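Local coordinates for zinc finger (CCCH type) motif-containing protein (Toxoplasma gondii, PDB 7NJC) that probably reads N6-methyladenosine marks on mRNA through a YTH domain, the part modelled here with the modified nucleoside bound in its pocket, at residues W36-G41 and S96-M101. Sequence-based numbering, arbitrary orientation.
Sequences WATSKG and SNFRVM. With 6MD (N-methyladenosine), chain D.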
# COMPACT_ATOMS: atom_id res chain seq x y z
N TRP A 36 -4.00 -8.53 -1.02
CA TRP A 36 -4.56 -7.35 -0.36
C TRP A 36 -6.00 -7.16 -0.85
O TRP A 36 -6.44 -7.81 -1.81
CB TRP A 36 -3.70 -6.10 -0.60
CG TRP A 36 -4.07 -4.97 0.31
CD1 TRP A 36 -4.64 -3.78 -0.04
CD2 TRP A 36 -3.95 -4.96 1.73
NE1 TRP A 36 -4.86 -3.01 1.08
CE2 TRP A 36 -4.44 -3.71 2.19
CE3 TRP A 36 -3.45 -5.88 2.67
CZ2 TRP A 36 -4.46 -3.36 3.54
CZ3 TRP A 36 -3.47 -5.54 4.00
CH2 TRP A 36 -3.97 -4.28 4.43
N ALA A 37 -6.74 -6.31 -0.14
CA ALA A 37 -8.03 -5.83 -0.59
C ALA A 37 -8.24 -4.46 0.04
O ALA A 37 -7.70 -4.18 1.10
CB ALA A 37 -9.19 -6.75 -0.17
N THR A 38 -9.02 -3.62 -0.63
CA THR A 38 -9.25 -2.27 -0.15
C THR A 38 -10.75 -1.97 -0.23
O THR A 38 -11.55 -2.82 -0.63
CB THR A 38 -8.36 -1.28 -0.91
OG1 THR A 38 -8.46 0.02 -0.32
CG2 THR A 38 -8.72 -1.22 -2.39
N SER A 39 -11.13 -0.76 0.18
CA SER A 39 -12.52 -0.33 0.08
C SER A 39 -12.99 -0.43 -1.37
O SER A 39 -12.19 -0.41 -2.32
CB SER A 39 -12.66 1.11 0.55
OG SER A 39 -11.95 1.99 -0.32
N LYS A 40 -14.31 -0.54 -1.54
CA LYS A 40 -14.85 -0.69 -2.89
C LYS A 40 -14.47 0.48 -3.78
O LYS A 40 -14.13 0.29 -4.96
CB LYS A 40 -16.36 -0.92 -2.82
CG LYS A 40 -16.72 -2.26 -2.19
CD LYS A 40 -18.21 -2.52 -2.21
CE LYS A 40 -18.59 -3.58 -1.19
NZ LYS A 40 -17.89 -4.87 -1.45
N GLY A 41 -14.47 1.70 -3.24
CA GLY A 41 -14.07 2.85 -4.04
C GLY A 41 -12.60 2.82 -4.41
O GLY A 41 -12.23 3.06 -5.57
N SER A 96 -12.94 -7.17 -3.83
CA SER A 96 -12.38 -8.51 -3.90
C SER A 96 -10.86 -8.47 -3.74
O SER A 96 -10.22 -7.44 -3.96
CB SER A 96 -12.75 -9.18 -5.22
OG SER A 96 -14.13 -9.48 -5.26
N ASN A 97 -10.30 -9.61 -3.36
CA ASN A 97 -8.87 -9.68 -3.10
C ASN A 97 -8.06 -9.65 -4.38
O ASN A 97 -8.49 -10.15 -5.43
CB ASN A 97 -8.56 -10.97 -2.33
CG ASN A 97 -9.27 -11.00 -1.01
OD1 ASN A 97 -9.52 -9.94 -0.42
ND2 ASN A 97 -9.60 -12.19 -0.53
N PHE A 98 -6.87 -9.07 -4.31
CA PHE A 98 -5.94 -9.09 -5.43
C PHE A 98 -4.55 -9.45 -4.95
O PHE A 98 -4.22 -9.32 -3.76
CB PHE A 98 -5.95 -7.77 -6.21
CG PHE A 98 -5.65 -6.55 -5.36
CD1 PHE A 98 -6.68 -5.82 -4.78
CD2 PHE A 98 -4.34 -6.11 -5.18
CE1 PHE A 98 -6.41 -4.68 -4.02
CE2 PHE A 98 -4.07 -4.97 -4.42
CZ PHE A 98 -5.11 -4.26 -3.84
N ARG A 99 -3.72 -9.93 -5.88
CA ARG A 99 -2.37 -10.34 -5.53
C ARG A 99 -1.45 -9.13 -5.40
O ARG A 99 -1.55 -8.16 -6.17
CB ARG A 99 -1.82 -11.31 -6.58
CG ARG A 99 -2.55 -12.65 -6.60
CD ARG A 99 -1.85 -13.67 -7.49
NE ARG A 99 -2.63 -14.90 -7.60
CZ ARG A 99 -2.63 -15.87 -6.70
NH1 ARG A 99 -1.89 -15.77 -5.60
NH2 ARG A 99 -3.37 -16.96 -6.89
N VAL A 100 -0.57 -9.18 -4.41
CA VAL A 100 0.48 -8.18 -4.21
C VAL A 100 1.78 -8.92 -3.94
O VAL A 100 1.78 -9.95 -3.25
CB VAL A 100 0.15 -7.23 -3.04
CG1 VAL A 100 1.29 -6.26 -2.76
CG2 VAL A 100 -1.13 -6.46 -3.32
N MET A 101 2.88 -8.42 -4.49
CA MET A 101 4.21 -8.94 -4.20
C MET A 101 4.91 -7.88 -3.36
O MET A 101 5.21 -6.79 -3.87
CB MET A 101 4.97 -9.19 -5.50
CG MET A 101 6.43 -9.56 -5.30
SD MET A 101 7.24 -9.93 -6.86
CE MET A 101 7.04 -8.40 -7.77
O5' 6MD D . -12.39 2.96 6.74
C5' 6MD D . -11.12 3.32 6.18
C4' 6MD D . -10.01 2.55 6.83
O4' 6MD D . -10.00 1.18 6.37
C3' 6MD D . -8.61 3.00 6.61
O3' 6MD D . -8.18 4.20 7.16
C2' 6MD D . -7.79 1.80 6.81
O2' 6MD D . -6.72 1.74 7.69
C1' 6MD D . -8.73 0.63 6.63
N9 6MD D . -8.45 -0.38 5.60
C8 6MD D . -8.62 -0.24 4.36
N7 6MD D . -8.37 -1.46 3.80
C5 6MD D . -8.07 -2.33 4.83
C6 6MD D . -7.72 -3.72 4.96
N6 6MD D . -7.59 -4.61 3.78
N1 6MD D . -7.50 -4.24 6.17
C2 6MD D . -7.60 -3.47 7.28
N3 6MD D . -7.92 -2.16 7.19
C4 6MD D . -8.17 -1.57 6.00
CZ 6MD D . -7.40 -6.01 4.01
O HOH W 1 -9.97 -4.77 -3.18
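Trp36 and Phe98 form an antiparallel hydrogen-bonded pair that ties the short edge strand 35-36 to strand 98-109. Trp36 N donates to Phe98 O at 2.9 Å, and Phe98 N returns a nearly straight bond to Trp36 O at 2.8 Å. Beyond Ala37 and Asn97 the chains separate, and a water bridges them: it accepts from Thr38 N and donates to Ser96 O at 2.8 Å.

Both aromatic side chains leave the same face of the sheet and lie side by side. Phe98 CZ meets the indole at its edge, 3.9 Å from Trp36 CD1, with the ring planes 76° apart. Because Phe98 CG sits between its backbone N and carbonyl carbon (chi1 56°), the phenyl lies over the backbone of segment 36-41, with Trp36 O above one of its faces. Val100 CG2 packs against Trp36 CB at 3.8 Å. Asn97 OD1 abuts Ala37 CB, while Trp87 NE1 and Gln91 NE2 both donate to that oxygen and Asn97 ND2 bonds to Leu82 O, so partners at both ends hold the amide.

The indole swings away from strand 98-109, with CG anti to the backbone N (chi1 -166°), and presents one face to N-methyladenosine; the ligand's N6 lies 3.4 Å from Trp36 CZ2, and its methyl carbon CZ 4.0 Å from Trp36 CZ3. N6 donates its remaining hydrogen to Ala37 O at 2.7 Å, and Asn22 N and Asn26 ND2 also bond the nucleoside. Trp36 forms one wall of the aromatic cage by which YTH domains recognise N6-methyladenosine, with Trp87, edge-to-face against it, probably another, built here at the sheet's edge.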